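Local structure of DegV family protein (Streptococcus agalactiae, 3LUP) at residues D11-L16 with A125-L130; I31-D36 with P62-P67; V163-N168 with S188-L193. The protein binds a long-chain fatty acid, here elaidic acid, and may take part in lipid transport or fatty acid metabolism. All blocks are in the same frame, centred on the assembly; numbering follows the deposited sequence.

Interaction 1 (D11-L16 with A125-L130)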
loop_
_atom_site.group_PDB
_atom_site.type_symbol
_atom_site.label_atom_id
_atom_site.label_comp_id
_atom_site.label_asym_id
_atom_site.label_seq_id
_atom_site.Cartn_x
_atom_site.Cartn_y
_atom_site.Cartn_z
ATOM N N ASP A 11 5.067 7.628 0.144
ATOM C CA ASP A 11 5.837 7.182 -0.997
ATOM C C ASP A 11 4.877 6.826 -2.113
ATOM O O ASP A 11 3.675 6.820 -1.914
ATOM C CB ASP A 11 6.751 6.010 -0.621
ATOM C CG ASP A 11 6.006 4.891 0.100
ATOM O OD1 ASP A 11 5.026 4.342 -0.484
ATOM O OD2 ASP A 11 6.404 4.573 1.256
ATOM N N THR A 12 5.410 6.555 -3.294
ATOM C CA THR A 12 4.583 6.331 -4.471
ATOM C C THR A 12 3.819 4.994 -4.460
ATOM O O THR A 12 3.011 4.748 -5.358
ATOM C CB THR A 12 5.392 6.449 -5.762
ATOM O OG1 THR A 12 6.405 5.445 -5.762
ATOM C CG2 THR A 12 6.039 7.816 -5.866
ATOM N N SER A 13 4.037 4.156 -3.444
ATOM C CA SER A 13 3.261 2.923 -3.307
ATOM C C SER A 13 1.867 3.195 -2.747
ATOM O O SER A 13 0.971 2.370 -2.878
ATOM C CB SER A 13 3.995 1.892 -2.444
ATOM O OG SER A 13 3.745 2.085 -1.052
ATOM N N ALA A 14 1.688 4.348 -2.111
ATOM C CA ALA A 14 0.372 4.764 -1.608
ATOM C C ALA A 14 -0.507 5.185 -2.771
ATOM O O ALA A 14 -0.058 5.909 -3.657
ATOM C CB ALA A 14 0.525 5.902 -0.646
ATOM N N TYR A 15 -1.746 4.727 -2.794
ATOM C CA TYR A 15 -2.656 5.187 -3.823
ATOM C C TYR A 15 -3.482 6.323 -3.262
ATOM O O TYR A 15 -4.347 6.122 -2.405
ATOM C CB TYR A 15 -3.533 4.060 -4.346
ATOM C CG TYR A 15 -4.371 4.492 -5.516
ATOM C CD1 TYR A 15 -3.987 4.192 -6.817
ATOM C CD2 TYR A 15 -5.549 5.222 -5.327
ATOM C CE1 TYR A 15 -4.755 4.607 -7.904
ATOM C CE2 TYR A 15 -6.312 5.637 -6.397
ATOM C CZ TYR A 15 -5.911 5.323 -7.683
ATOM O OH TYR A 15 -6.670 5.722 -8.754
ATOM N N LEU A 16 -3.192 7.522 -3.752
ATOM C CA LEU A 16 -3.750 8.762 -3.201
ATOM C C LEU A 16 -5.104 9.134 -3.799
ATOM O O LEU A 16 -5.228 9.238 -5.028
ATOM C CB LEU A 16 -2.768 9.925 -3.371
ATOM C CG LEU A 16 -1.458 9.833 -2.583
ATOM C CD1 LEU A 16 -0.561 11.021 -2.894
ATOM C CD2 LEU A 16 -1.671 9.695 -1.055
ATOM N N ALA A 125 -3.998 1.584 -1.539
ATOM C CA ALA A 125 -5.107 2.508 -1.283
ATOM C C ALA A 125 -5.400 2.818 0.194
ATOM O O ALA A 125 -5.723 3.971 0.529
ATOM C CB ALA A 125 -6.357 2.037 -1.994
ATOM N N PRO A 126 -5.325 1.798 1.081
ATOM C CA PRO A 126 -5.427 2.095 2.511
ATOM C C PRO A 126 -4.381 3.099 2.988
ATOM O O PRO A 126 -4.698 3.970 3.803
ATOM C CB PRO A 126 -5.208 0.720 3.153
ATOM C CG PRO A 126 -5.854 -0.202 2.215
ATOM C CD PRO A 126 -5.448 0.343 0.849
ATOM N N GLN A 127 -3.158 2.972 2.476
ATOM C CA GLN A 127 -2.089 3.905 2.790
ATOM C C GLN A 127 -2.507 5.327 2.400
ATOM O O GLN A 127 -2.386 6.256 3.205
ATOM C CB GLN A 127 -0.809 3.511 2.053
ATOM C CG GLN A 127 0.507 3.840 2.790
ATOM C CD GLN A 127 1.728 3.686 1.892
ATOM O OE1 GLN A 127 1.802 2.781 1.063
ATOM N NE2 GLN A 127 2.685 4.577 2.046
ATOM N N GLY A 128 -3.036 5.478 1.185
ATOM C CA GLY A 128 -3.380 6.775 0.633
ATOM C C GLY A 128 -4.525 7.365 1.405
ATOM O O GLY A 128 -4.546 8.565 1.695
ATOM N N ASN A 129 -5.477 6.509 1.750
ATOM C CA ASN A 129 -6.582 6.887 2.629
ATOM C C ASN A 129 -6.114 7.407 3.987
ATOM O O ASN A 129 -6.686 8.349 4.497
ATOM C CB ASN A 129 -7.530 5.710 2.835
ATOM C CG ASN A 129 -8.372 5.387 1.592
ATOM O OD1 ASN A 129 -9.019 4.339 1.549
ATOM N ND2 ASN A 129 -8.381 6.284 0.597
ATOM N N LEU A 130 -5.064 6.808 4.554
ATOM C CA LEU A 130 -4.495 7.306 5.808
ATOM C C LEU A 130 -4.000 8.737 5.690
ATOM O O LEU A 130 -4.221 9.554 6.576
ATOM C CB LEU A 130 -3.365 6.409 6.314
ATOM C CG LEU A 130 -3.812 5.071 6.908
ATOM C CD1 LEU A 130 -2.591 4.202 7.198
ATOM C CD2 LEU A 130 -4.684 5.246 8.147
#

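Interaction 2 (I31-D36 with P62-P67). With ELA (Elaidic acid), chain B.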
loop_
_atom_site.group_PDB
_atom_site.type_symbol
_atom_site.label_atom_id
_atom_site.label_comp_id
_atom_site.label_asym_id
_atom_site.label_seq_id
_atom_site.Cartn_x
_atom_site.Cartn_y
_atom_site.Cartn_z
ATOM N N ILE A 31 9.765 5.495 -5.298
ATOM C CA ILE A 31 10.313 4.136 -5.159
ATOM C C ILE A 31 10.850 3.632 -6.496
ATOM O O ILE A 31 10.095 3.484 -7.449
ATOM C CB ILE A 31 9.266 3.129 -4.594
ATOM C CG1 ILE A 31 8.735 3.623 -3.235
ATOM C CG2 ILE A 31 9.872 1.713 -4.511
ATOM C CD1 ILE A 31 7.648 2.787 -2.610
ATOM N N PRO A 32 12.163 3.391 -6.571
ATOM C CA PRO A 32 12.765 2.883 -7.798
ATOM C C PRO A 32 12.411 1.422 -8.105
ATOM O O PRO A 32 12.266 0.604 -7.195
ATOM C CB PRO A 32 14.270 3.012 -7.528
ATOM C CG PRO A 32 14.386 4.024 -6.418
ATOM C CD PRO A 32 13.185 3.739 -5.566
ATOM N N ILE A 33 12.250 1.119 -9.388
ATOM C CA ILE A 33 12.166 -0.257 -9.835
ATOM C C ILE A 33 13.441 -0.611 -10.610
ATOM O O ILE A 33 13.969 0.205 -11.368
ATOM C CB ILE A 33 10.893 -0.535 -10.688
ATOM C CG1 ILE A 33 11.153 -0.288 -12.166
ATOM C CG2 ILE A 33 9.678 0.284 -10.211
ATOM C CD1 ILE A 33 10.212 -1.045 -13.042
ATOM N N ILE A 34 13.952 -1.814 -10.401
ATOM C CA ILE A 34 15.178 -2.225 -11.075
ATOM C C ILE A 34 14.904 -3.379 -12.031
ATOM O O ILE A 34 14.685 -4.521 -11.603
ATOM C CB ILE A 34 16.306 -2.626 -10.080
ATOM C CG1 ILE A 34 16.417 -1.622 -8.922
ATOM C CG2 ILE A 34 17.634 -2.751 -10.812
ATOM C CD1 ILE A 34 16.862 -2.250 -7.601
ATOM N N ILE A 35 14.911 -3.065 -13.324
ATOM C CA ILE A 35 14.748 -4.076 -14.363
ATOM C C ILE A 35 16.123 -4.707 -14.592
ATOM O O ILE A 35 16.765 -5.127 -13.630
ATOM C CB ILE A 35 14.145 -3.480 -15.646
ATOM C CG1 ILE A 35 13.063 -2.436 -15.299
ATOM C CG2 ILE A 35 13.598 -4.597 -16.554
ATOM C CD1 ILE A 35 11.653 -2.978 -15.162
ATOM N N ASP A 36 16.598 -4.777 -15.830
ATOM C CA ASP A 36 17.951 -5.283 -16.066
ATOM C C ASP A 36 18.969 -4.203 -15.669
ATOM O O ASP A 36 20.149 -4.279 -16.034
ATOM C CB ASP A 36 18.123 -5.713 -17.527
ATOM N N PRO A 62 12.138 -8.279 -11.989
ATOM C CA PRO A 62 12.508 -6.963 -11.486
ATOM C C PRO A 62 12.618 -6.941 -9.955
ATOM O O PRO A 62 12.078 -7.828 -9.267
ATOM C CB PRO A 62 11.359 -6.062 -11.959
ATOM C CG PRO A 62 10.695 -6.802 -13.043
ATOM C CD PRO A 62 10.837 -8.242 -12.685
ATOM N N LYS A 63 13.342 -5.948 -9.437
ATOM C CA LYS A 63 13.374 -5.682 -8.005
ATOM C C LYS A 63 12.945 -4.243 -7.754
ATOM O O LYS A 63 12.892 -3.427 -8.672
ATOM C CB LYS A 63 14.772 -5.921 -7.435
ATOM C CG LYS A 63 15.373 -7.266 -7.768
ATOM C CD LYS A 63 16.524 -7.631 -6.838
ATOM C CE LYS A 63 16.007 -7.993 -5.448
ATOM N NZ LYS A 63 16.491 -9.341 -5.032
ATOM N N THR A 64 12.618 -3.935 -6.512
ATOM C CA THR A 64 12.471 -2.549 -6.122
ATOM C C THR A 64 13.519 -2.238 -5.061
ATOM O O THR A 64 14.181 -3.145 -4.533
ATOM C CB THR A 64 11.065 -2.233 -5.589
ATOM O OG1 THR A 64 10.782 -3.085 -4.485
ATOM C CG2 THR A 64 10.008 -2.448 -6.676
ATOM N N SER A 65 13.688 -0.950 -4.774
ATOM C CA SER A 65 14.553 -0.522 -3.691
ATOM C C SER A 65 13.800 0.493 -2.871
ATOM O O SER A 65 12.857 1.106 -3.363
ATOM C CB SER A 65 15.841 0.084 -4.227
ATOM O OG SER A 65 15.524 1.247 -4.959
ATOM N N GLN A 66 14.217 0.645 -1.614
ATOM C CA GLN A 66 13.640 1.609 -0.688
ATOM C C GLN A 66 13.761 3.009 -1.272
ATOM O O GLN A 66 14.690 3.273 -2.038
ATOM C CB GLN A 66 14.380 1.546 0.649
ATOM C CG GLN A 66 14.150 0.264 1.426
ATOM C CD GLN A 66 15.144 0.061 2.554
ATOM O OE1 GLN A 66 15.418 0.973 3.352
ATOM N NE2 GLN A 66 15.684 -1.145 2.637
ATOM N N PRO A 67 12.814 3.908 -0.944
ATOM C CA PRO A 67 13.043 5.308 -1.317
ATOM C C PRO A 67 14.332 5.821 -0.675
ATOM O O PRO A 67 14.835 5.208 0.263
ATOM C CB PRO A 67 11.816 6.050 -0.763
ATOM C CG PRO A 67 10.975 5.037 -0.096
ATOM C CD PRO A 67 11.435 3.672 -0.495
HETATM C CA ELA B . 12.532 -2.862 -0.624
HETATM C C ELA B . 13.876 -3.548 -0.891
HETATM O O ELA B . 14.035 -4.427 -1.789
HETATM C C3 ELA B . 12.010 -2.040 -1.800
HETATM C C4 ELA B . 10.849 -1.147 -1.378
HETATM C C5 ELA B . 9.575 -1.392 -2.212
HETATM C C6 ELA B . 8.749 -2.558 -1.651
HETATM C C7 ELA B . 7.677 -3.152 -2.557
HETATM C C8 ELA B . 7.003 -4.340 -1.860
HETATM C C9 ELA B . 5.519 -4.420 -2.192
HETATM C C10 ELA B . 4.704 -5.614 -1.864
HETATM C C11 ELA B . 3.449 -5.905 -2.663
HETATM C C12 ELA B . 2.246 -6.208 -1.779
HETATM C C13 ELA B . 1.183 -5.123 -1.815
HETATM C C14 ELA B . -0.227 -5.658 -1.609
HETATM C C15 ELA B . -1.248 -4.520 -1.755
HETATM C C16 ELA B . -2.650 -4.875 -1.256
HETATM C C17 ELA B . -3.059 -3.987 -0.086
HETATM C C18 ELA B . -4.536 -3.616 -0.123
HETATM O OXT ELA B . 14.859 -3.241 -0.177
#

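Interaction 3 (V163-N168 with S188-L193)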
loop_
_atom_site.group_PDB
_atom_site.type_symbol
_atom_site.label_atom_id
_atom_site.label_comp_id
_atom_site.label_asym_id
_atom_site.label_seq_id
_atom_site.Cartn_x
_atom_site.Cartn_y
_atom_site.Cartn_z
ATOM N N VAL A 163 -5.290 -12.087 -4.062
ATOM C CA VAL A 163 -5.223 -13.352 -4.764
ATOM C C VAL A 163 -4.407 -13.098 -6.006
ATOM O O VAL A 163 -4.756 -12.242 -6.820
ATOM C CB VAL A 163 -6.609 -13.906 -5.137
ATOM C CG1 VAL A 163 -6.476 -15.076 -6.133
ATOM C CG2 VAL A 163 -7.353 -14.326 -3.883
ATOM N N VAL A 164 -3.304 -13.820 -6.133
ATOM C CA VAL A 164 -2.379 -13.561 -7.217
ATOM C C VAL A 164 -2.561 -14.573 -8.344
ATOM O O VAL A 164 -3.162 -15.647 -8.156
ATOM C CB VAL A 164 -0.898 -13.462 -6.731
ATOM C CG1 VAL A 164 -0.768 -12.398 -5.666
ATOM C CG2 VAL A 164 -0.375 -14.804 -6.233
ATOM N N ASN A 165 -2.054 -14.226 -9.517
ATOM C CA ASN A 165 -2.128 -15.145 -10.613
ATOM C C ASN A 165 -1.009 -16.182 -10.537
ATOM O O ASN A 165 -1.246 -17.387 -10.687
ATOM C CB ASN A 165 -2.136 -14.413 -11.935
ATOM C CG ASN A 165 -2.602 -15.287 -13.044
ATOM O OD1 ASN A 165 -1.953 -15.381 -14.087
ATOM N ND2 ASN A 165 -3.725 -15.977 -12.824
ATOM N N ASP A 166 0.209 -15.715 -10.284
ATOM C CA ASP A 166 1.327 -16.624 -10.081
ATOM C C ASP A 166 2.237 -16.151 -8.954
ATOM O O ASP A 166 2.570 -14.964 -8.839
ATOM C CB ASP A 166 2.100 -16.873 -11.391
ATOM C CG ASP A 166 3.150 -15.805 -11.678
ATOM O OD1 ASP A 166 2.794 -14.602 -11.602
ATOM O OD2 ASP A 166 4.316 -16.183 -11.979
ATOM N N LEU A 167 2.636 -17.111 -8.135
ATOM C CA LEU A 167 3.258 -16.822 -6.856
ATOM C C LEU A 167 4.764 -16.547 -6.891
ATOM O O LEU A 167 5.337 -16.161 -5.877
ATOM C CB LEU A 167 2.971 -17.972 -5.895
ATOM C CG LEU A 167 1.546 -18.130 -5.374
ATOM C CD1 LEU A 167 1.178 -19.607 -5.329
ATOM C CD2 LEU A 167 1.418 -17.488 -4.006
ATOM N N ASN A 168 5.405 -16.747 -8.037
ATOM C CA ASN A 168 6.847 -16.545 -8.145
ATOM C C ASN A 168 7.286 -15.173 -7.674
ATOM O O ASN A 168 8.236 -15.055 -6.902
ATOM C CB ASN A 168 7.303 -16.776 -9.580
ATOM C CG ASN A 168 6.795 -18.077 -10.120
ATOM O OD1 ASN A 168 7.308 -19.150 -9.761
ATOM N ND2 ASN A 168 5.742 -18.011 -10.953
ATOM N N SER A 188 -0.526 -25.494 -6.966
ATOM C CA SER A 188 -1.689 -26.053 -7.659
ATOM C C SER A 188 -3.015 -25.400 -7.327
ATOM O O SER A 188 -4.053 -25.795 -7.850
ATOM C CB SER A 188 -1.809 -27.538 -7.351
ATOM O OG SER A 188 -0.988 -28.267 -8.237
ATOM N N ILE A 189 -2.993 -24.411 -6.446
ATOM C CA ILE A 189 -4.234 -23.875 -5.904
ATOM C C ILE A 189 -4.248 -22.340 -5.986
ATOM O O ILE A 189 -3.302 -21.735 -6.482
ATOM C CB ILE A 189 -4.481 -24.410 -4.456
ATOM C CG1 ILE A 189 -3.365 -23.955 -3.511
ATOM C CG2 ILE A 189 -4.594 -25.948 -4.433
ATOM C CD1 ILE A 189 -3.823 -23.793 -2.080
ATOM N N LYS A 190 -5.325 -21.719 -5.519
ATOM C CA LYS A 190 -5.460 -20.259 -5.554
ATOM C C LYS A 190 -5.648 -19.719 -4.136
ATOM O O LYS A 190 -6.779 -19.476 -3.704
ATOM C CB LYS A 190 -6.618 -19.838 -6.473
ATOM C CG LYS A 190 -6.261 -19.761 -7.961
ATOM C CD LYS A 190 -5.565 -18.425 -8.298
ATOM C CE LYS A 190 -5.162 -18.290 -9.775
ATOM N NZ LYS A 190 -4.570 -19.516 -10.407
ATOM N N PRO A 191 -4.537 -19.553 -3.386
ATOM C CA PRO A 191 -4.631 -19.126 -1.985
ATOM C C PRO A 191 -5.048 -17.675 -1.834
ATOM O O PRO A 191 -4.734 -16.835 -2.680
ATOM C CB PRO A 191 -3.204 -19.282 -1.489
ATOM C CG PRO A 191 -2.364 -19.108 -2.727
ATOM C CD PRO A 191 -3.134 -19.778 -3.799
ATOM N N VAL A 192 -5.773 -17.404 -0.757
ATOM C CA VAL A 192 -6.084 -16.051 -0.324
ATOM C C VAL A 192 -5.003 -15.632 0.673
ATOM O O VAL A 192 -4.712 -16.348 1.652
ATOM C CB VAL A 192 -7.485 -15.967 0.346
ATOM C CG1 VAL A 192 -7.848 -14.532 0.669
ATOM C CG2 VAL A 192 -8.551 -16.575 -0.536
ATOM N N LEU A 193 -4.407 -14.474 0.405
ATOM C CA LEU A 193 -3.324 -13.931 1.222
ATOM C C LEU A 193 -3.790 -12.655 1.867
ATOM O O LEU A 193 -4.717 -12.019 1.378
ATOM C CB LEU A 193 -2.102 -13.646 0.351
ATOM C CG LEU A 193 -1.659 -14.801 -0.552
ATOM C CD1 LEU A 193 -0.779 -14.316 -1.672
ATOM C CD2 LEU A 193 -0.969 -15.861 0.264
HETATM O O HOH W 1 -2.654 -16.039 -4.245
#

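Interaction 1 (D11-L16 with A125-L130)
Gln-127 reaches from its helix to the type I turn of residues 11-14, in the loop 11-16, and its terminal amide meets Asp-11, Ser-13 and Ala-14. Gln-127 NE2 gives a weak hydrogen bond to Asp-11 OD1 at 3.5 Å; it is fairly straight (162° at the hydrogen), but the carboxylate and amide planes are turned 67° apart, and the main partner of NE2 is Leu-90 O. Ser-13 OG lies 3.0 Å from Gln-127 OE1, and Thr-123 OG1 bridges these two oxygens by hydrogen bonds. Asp-11 organises the start of the turn: OD1 uses its anti lone pair for Ser-13 N at 3.1 Å, an Asx turn, and accepts Ser-13 OG at 2.7 Å on the syn side. With OD2 bonded to Ile-92 N, both oxygens of this buried carboxylate have partners.

The apolar packing is close to the backbone. Ala-14 CB sits over the face of the Gln-127 amide, 3.6 Å from CD, while Leu-16 CD2 approaches Gly-128 CA at 3.8 Å. Tyr-15 offers CB to Ala-125; its CG is anti to the backbone N (chi1 -174°), and the ring leads away from the helix. A CA-H...O contact joins Gly-128 CA to Tyr-15 O at 3.3 Å; having no side chain, Gly-128 leaves room for that carbonyl.

The loop thus packs a strand end of the parallel sheet, 6-11, on helix 124-138, with the Ala-125 side chain about 6 Å from the elaidic acid. The helix also meets helix 144-155 through Leu-130 and strand 230-236 through Ala-125 and Asn-129.

Interaction 2 (I31-D36 with P62-P67)
Ile-33 and Ile-34 run antiparallel to Lys-63 and Thr-64, the two segments pointing 157° apart, with Ile-34 and Lys-63 as the hydrogen-bonded pair and Ile-33 and Thr-64 as the non-hydrogen-bonded one. Ile-34 N bonds to Lys-63 O at 2.6 Å and Lys-63 N returns to Ile-34 O at 2.9 Å; beyond the regular pairing, Ser-65 N still reaches Pro-32 O at 3.2 Å. Ile-34 and Lys-63 project to one face. Ile-33 and Thr-64 occupy the other, more buried face, and Thr-64 OG1 is bonded to His-271 NE2.

The strands of this short two-stranded antiparallel sheet are joined through helix 48-57, and the fatty acid pocket is lined by Thr-64 and by residues flanking the strands, Ile-31, Ser-65 and Gln-66. Thr-64 OG1 sits beside C3 and C5 of the elaidic acid. Ile-31 CG1, anti to the carbonyl carbon (chi1 -57°), packs 3.8 Å from Pro-67 CD, the two side chains lying side by side and pointing the same way. Its CG2 branch is 3.3 Å from Ser-65 O and also meets the ligand, 3.9 Å from C5. Gln-66 NE2 lies 3.6 Å from OXT at the carboxylate end, and Asn-102 ND2 holds Gln-66 OE1. The ligand is also hydrogen-bonded to Arg-175 NH2. Ser-65 OG lies against the Pro-32 ring, nearest CG at 3.3 Å, with CB and CD close behind.

Interaction 3 (V163-N168 with S188-L193)
Val-163 fits against Pro-191 and Val-192 in the buried part of this contact. Its CG2, anti to the carbonyl carbon, comes to 3.8 Å from Pro-191 O and 4.2 Å from Val-192 CG2, and Leu-217 of helix 210-224 touches both valines. Further along, Val-164 CG1 meets Leu-193 CD1 at 4.4 Å, and Leu-167 CD2 reaches the Pro-191 ring at CG, 4.3 Å away. These three side-chain pairs are apolar and lie at and just beyond the ends of strands 159-163 and 192-195, antiparallel neighbours in the mixed-sheet part of the DegV fold. Leu-193 is paired with Ile-162 through the backbone, but at the strand ends a water takes over, accepting from Val-164 N at 3.0 Å and donating to Pro-191 O at 2.7 Å.

The methylenes of Lys-190 still belong to the inside. A bend at chi2 (-82°) turns CD toward Val-164 O, and the side chain crosses that of Val-163 at about a right angle, CD lying 4.1 Å from CG1; Ala-213 also touches it. The open side is looser: Asn-165 is exposed, its ND2 near Lys-190 CE, and NZ stays 4.0 Å from Asn-165 O.

No direct hydrogen bond joins the two segments. Burial of aliphatic groups and the single water bridge therefore carry the contact, and the charge of Lys-190 probably contributes little here, since NZ makes no bond across it.

In the fold
Interactions 1 and 2 meet directly, Ile-31 CD1 lying against Asp-11 and Ser-13, so the turn after strand 6-11 borders the residues leading into strand 33-34. Interaction 3 touches neither; its nearest atoms are about 12 Å from interaction 1 and about 9 Å from interaction 2. Interactions 1 and 2 are both partly buried. Interaction 1 lies nearest the middle of the chain and relies on buried polar side chains joining a loop to a helix; interaction 2, farther out, depends on backbone pairing and contacts the fatty acid. Interaction 3 is the buried one, although about 19 Å from the chain centre, and joins neighbouring strands of the six-stranded mixed sheet by aliphatic packing and water.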